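Long-range contact in alternansucrase (Leuconostoc mesenteroides, PDB 6HVG), which is a large glycoside hydrolase family 70 protein with a TIM-barrel-type catalytic domain, cell-wall-binding-type repeats and a bound calcium ion: residues Thr1351-Tyr1357 against Phe1380-Met1386. Numbering follows the deposited sequence.
Sequences TRNGNYY and FDDQGKM
Tyr-1357 lays its CB over one face of the Phe-1380 ring, 3.7 Å from the ring centroid and close to the normal, a CH-pi contact. At the edge of the same phenyl ring, in its plane, sits Asn-1355 O. The phenol of Tyr-1357 turns an edge toward the phenyl face; planes at 64° and centroids 5.4 Å apart define an offset edge-to-face pair. Tyr-1356 has the CA of Lys-1385 over one ring face, with Gln-1383 O and Arg-1352 O at its edge.

Aromatic side chains on short strands joined by tight turns are consistent with a cell-wall-binding repeat of the choline-binding type, to which 1380-1386 probably belongs. Here a type I turn, Asp-1381 to Gly-1384, follows strand 1377-1380 and brings Gly-1384 O within 3.3 Å of Tyr-1356 CD2 on strand 1354-1357, which pairs with strand 1342-1345. Asp-1381 OD1 closes an Asx turn by accepting from Gln-1383 N.

Two direct hydrogen bonds join the segments. In one, Met-1386 N reaches Asn-1355 O at 2.9 Å, in the carbonyl plane, although the N-H points only roughly at it (133°). The Met-1386 side chain runs alongside Asn-1355, its CE 3.8 Å from Asn-1355 CB; Asn-1355 OD1 is bonded to Thr-1344 OG1. A water accepts from Tyr-1357 N at 2.8 Å and probably donates to Gly-1384 O.

Lys-1385, extended beyond CG, runs beside the Tyr-1356 phenol, whose hydroxyl donates to Arg-1352 O on a carbonyl lone pair. Its ammonium makes the second direct hydrogen bond, NZ to Thr-1351 O at 2.7 Å, tilted 34° from that carbonyl's plane.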
ATOM      1  N   THR A1351      12.272 -25.647  -4.111  1.00 65.13           N
ATOM      2  CA  THR A1351      12.774 -24.532  -3.334  1.00 63.90           C
ATOM      3  C   THR A1351      13.861 -24.967  -2.358  1.00 60.95           C
ATOM      4  O   THR A1351      14.768 -24.188  -2.017  1.00 57.30           O
ATOM      5  CB  THR A1351      11.644 -23.811  -2.576  1.00 63.46           C
ATOM      6  OG1 THR A1351      10.712 -24.769  -2.049  1.00 65.20           O
ATOM      7  CG2 THR A1351      10.939 -22.873  -3.492  1.00 62.49           C
ATOM      8  N   ARG A1352      13.776 -26.216  -1.913  1.00 61.56           N
ATOM      9  CA  ARG A1352      14.744 -26.762  -0.974  1.00 59.60           C
ATOM     10  C   ARG A1352      16.060 -27.190  -1.633  1.00 52.75           C
ATOM     11  O   ARG A1352      17.023 -27.448  -0.936  1.00 50.72           O
ATOM     12  CB  ARG A1352      14.131 -27.893  -0.177  1.00 63.03           C
ATOM     13  CG  ARG A1352      12.777 -27.554   0.434  1.00 66.47           C
ATOM     14  CD  ARG A1352      12.722 -28.158   1.819  1.00 71.22           C
ATOM     15  NE  ARG A1352      11.365 -28.292   2.338  1.00 73.22           N
ATOM     16  CZ  ARG A1352      11.057 -28.253   3.633  1.00 74.02           C
ATOM     17  NH1 ARG A1352      12.002 -28.057   4.551  1.00 83.89           N
ATOM     18  NH2 ARG A1352       9.804 -28.406   4.008  1.00 68.64           N
ATOM     19  N   ASN A1353      16.142 -27.169  -2.960  1.00 48.82           N
ATOM     20  CA  ASN A1353      17.394 -27.534  -3.640  1.00 49.37           C
ATOM     21  C   ASN A1353      18.549 -26.667  -3.194  1.00 50.50           C
ATOM     22  O   ASN A1353      18.359 -25.503  -2.881  1.00 58.91           O
ATOM     23  CB  ASN A1353      17.261 -27.479  -5.150  1.00 50.44           C
ATOM     24  CG  ASN A1353      16.446 -28.621  -5.704  1.00 54.15           C
ATOM     25  OD1 ASN A1353      15.869 -29.406  -4.965  1.00 65.73           O
ATOM     26  ND2 ASN A1353      16.436 -28.757  -7.003  1.00 59.61           N
ATOM     27  N   GLY A1354      19.737 -27.259  -3.096  1.00 49.06           N
ATOM     28  CA  GLY A1354      20.904 -26.569  -2.559  1.00 47.70           C
ATOM     29  C   GLY A1354      21.933 -27.529  -2.002  1.00 48.46           C
ATOM     30  O   GLY A1354      21.780 -28.737  -2.122  1.00 50.48           O
ATOM     31  N   ASN A1355      22.979 -26.978  -1.385  1.00 48.00           N
ATOM     32  CA  ASN A1355      24.027 -27.759  -0.749  1.00 45.99           C
ATOM     33  C   ASN A1355      23.869 -27.766   0.752  1.00 46.04           C
ATOM     34  O   ASN A1355      23.867 -26.722   1.393  1.00 47.21           O
ATOM     35  CB  ASN A1355      25.417 -27.235  -1.108  1.00 47.62           C
ATOM     36  CG  ASN A1355      25.820 -27.587  -2.536  1.00 52.50           C
ATOM     37  OD1 ASN A1355      25.295 -28.521  -3.140  1.00 53.83           O
ATOM     38  ND2 ASN A1355      26.734 -26.807  -3.098  1.00 58.26           N
ATOM     39  N   TYR A1356      23.773 -28.970   1.305  1.00 46.18           N
ATOM     40  CA  TYR A1356      23.552 -29.162   2.732  1.00 43.73           C
ATOM     41  C   TYR A1356      24.721 -29.851   3.396  1.00 41.24           C
ATOM     42  O   TYR A1356      25.532 -30.465   2.715  1.00 45.20           O
ATOM     43  CB  TYR A1356      22.292 -29.974   2.914  1.00 44.07           C
ATOM     44  CG  TYR A1356      21.047 -29.232   2.515  1.00 46.06           C
ATOM     45  CD1 TYR A1356      20.626 -29.166   1.179  1.00 46.85           C
ATOM     46  CD2 TYR A1356      20.283 -28.577   3.470  1.00 47.56           C
ATOM     47  CE1 TYR A1356      19.462 -28.496   0.830  1.00 46.94           C
ATOM     48  CE2 TYR A1356      19.128 -27.885   3.125  1.00 45.55           C
ATOM     49  CZ  TYR A1356      18.721 -27.869   1.820  1.00 44.92           C
ATOM     50  OH  TYR A1356      17.592 -27.198   1.508  1.00 48.53           O
ATOM     51  N   TYR A1357      24.817 -29.718   4.712  1.00 38.30           N
ATOM     52  CA  TYR A1357      25.849 -30.383   5.499  1.00 39.47           C
ATOM     53  C   TYR A1357      25.201 -31.369   6.499  1.00 41.95           C
ATOM     54  O   TYR A1357      24.652 -30.953   7.511  1.00 44.37           O
ATOM     55  CB  TYR A1357      26.629 -29.321   6.250  1.00 38.33           C
ATOM     56  CG  TYR A1357      27.921 -29.766   6.912  1.00 38.80           C
ATOM     57  CD1 TYR A1357      27.912 -30.547   8.045  1.00 40.01           C
ATOM     58  CD2 TYR A1357      29.151 -29.330   6.443  1.00 38.89           C
ATOM     59  CE1 TYR A1357      29.107 -30.922   8.664  1.00 40.03           C
ATOM     60  CE2 TYR A1357      30.336 -29.675   7.069  1.00 38.49           C
ATOM     61  CZ  TYR A1357      30.318 -30.478   8.161  1.00 38.29           C
ATOM     62  OH  TYR A1357      31.511 -30.815   8.765  1.00 38.58           O
ATOM     63  N   PHE A1380      26.226 -22.329   6.490  1.00 51.65           N
ATOM     64  CA  PHE A1380      24.918 -22.845   6.133  1.00 50.54           C
ATOM     65  C   PHE A1380      23.837 -22.055   6.867  1.00 53.78           C
ATOM     66  O   PHE A1380      23.933 -21.858   8.090  1.00 55.34           O
ATOM     67  CB  PHE A1380      24.876 -24.356   6.455  1.00 48.26           C
ATOM     68  CG  PHE A1380      25.943 -25.128   5.738  1.00 45.75           C
ATOM     69  CD1 PHE A1380      25.706 -25.650   4.488  1.00 43.73           C
ATOM     70  CD2 PHE A1380      27.201 -25.285   6.291  1.00 47.85           C
ATOM     71  CE1 PHE A1380      26.698 -26.331   3.812  1.00 43.90           C
ATOM     72  CE2 PHE A1380      28.207 -25.973   5.617  1.00 45.30           C
ATOM     73  CZ  PHE A1380      27.953 -26.488   4.374  1.00 43.54           C
ATOM     74  N   ASP A1381      22.800 -21.656   6.131  1.00 52.78           N
ATOM     75  CA  ASP A1381      21.816 -20.697   6.631  1.00 53.71           C
ATOM     76  C   ASP A1381      20.737 -21.305   7.560  1.00 51.49           C
ATOM     77  O   ASP A1381      20.790 -22.470   7.906  1.00 47.32           O
ATOM     78  CB  ASP A1381      21.187 -19.931   5.460  1.00 54.12           C
ATOM     79  CG  ASP A1381      20.242 -20.759   4.643  1.00 60.58           C
ATOM     80  OD1 ASP A1381      19.788 -21.827   5.127  1.00 60.95           O
ATOM     81  OD2 ASP A1381      19.922 -20.330   3.506  1.00 64.62           O
ATOM     82  N   ASP A1382      19.792 -20.477   7.989  1.00 55.90           N
ATOM     83  CA  ASP A1382      18.687 -20.873   8.868  1.00 58.18           C
ATOM     84  C   ASP A1382      18.049 -22.198   8.459  1.00 56.66           C
ATOM     85  O   ASP A1382      17.641 -22.973   9.325  1.00 57.25           O
ATOM     86  CB  ASP A1382      17.583 -19.797   8.877  1.00 63.49           C
ATOM     87  CG  ASP A1382      18.058 -18.452   9.420  1.00 74.40           C
ATOM     88  OD1 ASP A1382      19.230 -18.071   9.188  1.00 83.52           O
ATOM     89  OD2 ASP A1382      17.240 -17.745  10.057  1.00 82.94           O
ATOM     90  N   GLN A1383      17.956 -22.451   7.155  1.00 55.58           N
ATOM     91  CA  GLN A1383      17.289 -23.657   6.641  1.00 55.84           C
ATOM     92  C   GLN A1383      18.228 -24.734   6.120  1.00 50.70           C
ATOM     93  O   GLN A1383      17.790 -25.650   5.451  1.00 51.67           O
ATOM     94  CB  GLN A1383      16.349 -23.276   5.523  1.00 58.45           C
ATOM     95  CG  GLN A1383      15.236 -22.316   5.902  1.00 63.55           C
ATOM     96  CD  GLN A1383      14.250 -22.181   4.754  1.00 66.10           C
ATOM     97  OE1 GLN A1383      14.635 -21.804   3.646  1.00 70.61           O
ATOM     98  NE2 GLN A1383      12.992 -22.523   4.998  1.00 66.79           N
ATOM     99  N   GLY A1384      19.518 -24.607   6.427  1.00 49.69           N
ATOM    100  CA  GLY A1384      20.523 -25.599   6.074  1.00 49.43           C
ATOM    101  C   GLY A1384      21.262 -25.400   4.771  1.00 49.00           C
ATOM    102  O   GLY A1384      22.230 -26.121   4.525  1.00 47.31           O
ATOM    103  N   LYS A1385      20.812 -24.452   3.929  1.00 50.93           N
ATOM    104  CA  LYS A1385      21.439 -24.206   2.600  1.00 51.10           C
ATOM    105  C   LYS A1385      22.793 -23.516   2.721  1.00 49.70           C
ATOM    106  O   LYS A1385      22.985 -22.656   3.587  1.00 49.15           O
ATOM    107  CB  LYS A1385      20.537 -23.378   1.686  1.00 50.38           C
ATOM    108  CG  LYS A1385      19.368 -24.130   1.121  1.00 56.04           C
ATOM    109  CD  LYS A1385      18.297 -23.192   0.575  1.00 62.15           C
ATOM    110  CE  LYS A1385      17.039 -23.974   0.193  1.00 65.49           C
ATOM    111  NZ  LYS A1385      15.782 -23.188   0.321  1.00 65.90           N
ATOM    112  N   MET A1386      23.731 -23.898   1.862  1.00 49.67           N
ATOM    113  CA  MET A1386      25.028 -23.225   1.792  1.00 50.42           C
ATOM    114  C   MET A1386      24.810 -21.816   1.259  1.00 51.18           C
ATOM    115  O   MET A1386      23.947 -21.587   0.419  1.00 50.08           O
ATOM    116  CB  MET A1386      25.971 -24.006   0.887  1.00 52.28           C
ATOM    117  CG  MET A1386      27.402 -23.479   0.788  1.00 56.59           C
ATOM    118  SD  MET A1386      28.279 -24.223  -0.626  1.00 57.36           S
ATOM    119  CE  MET A1386      28.734 -25.808   0.102  1.00 58.32           C
TER
HETATM  120  O   HOH W   1      22.940 -28.306   6.183  1.00 50.45           O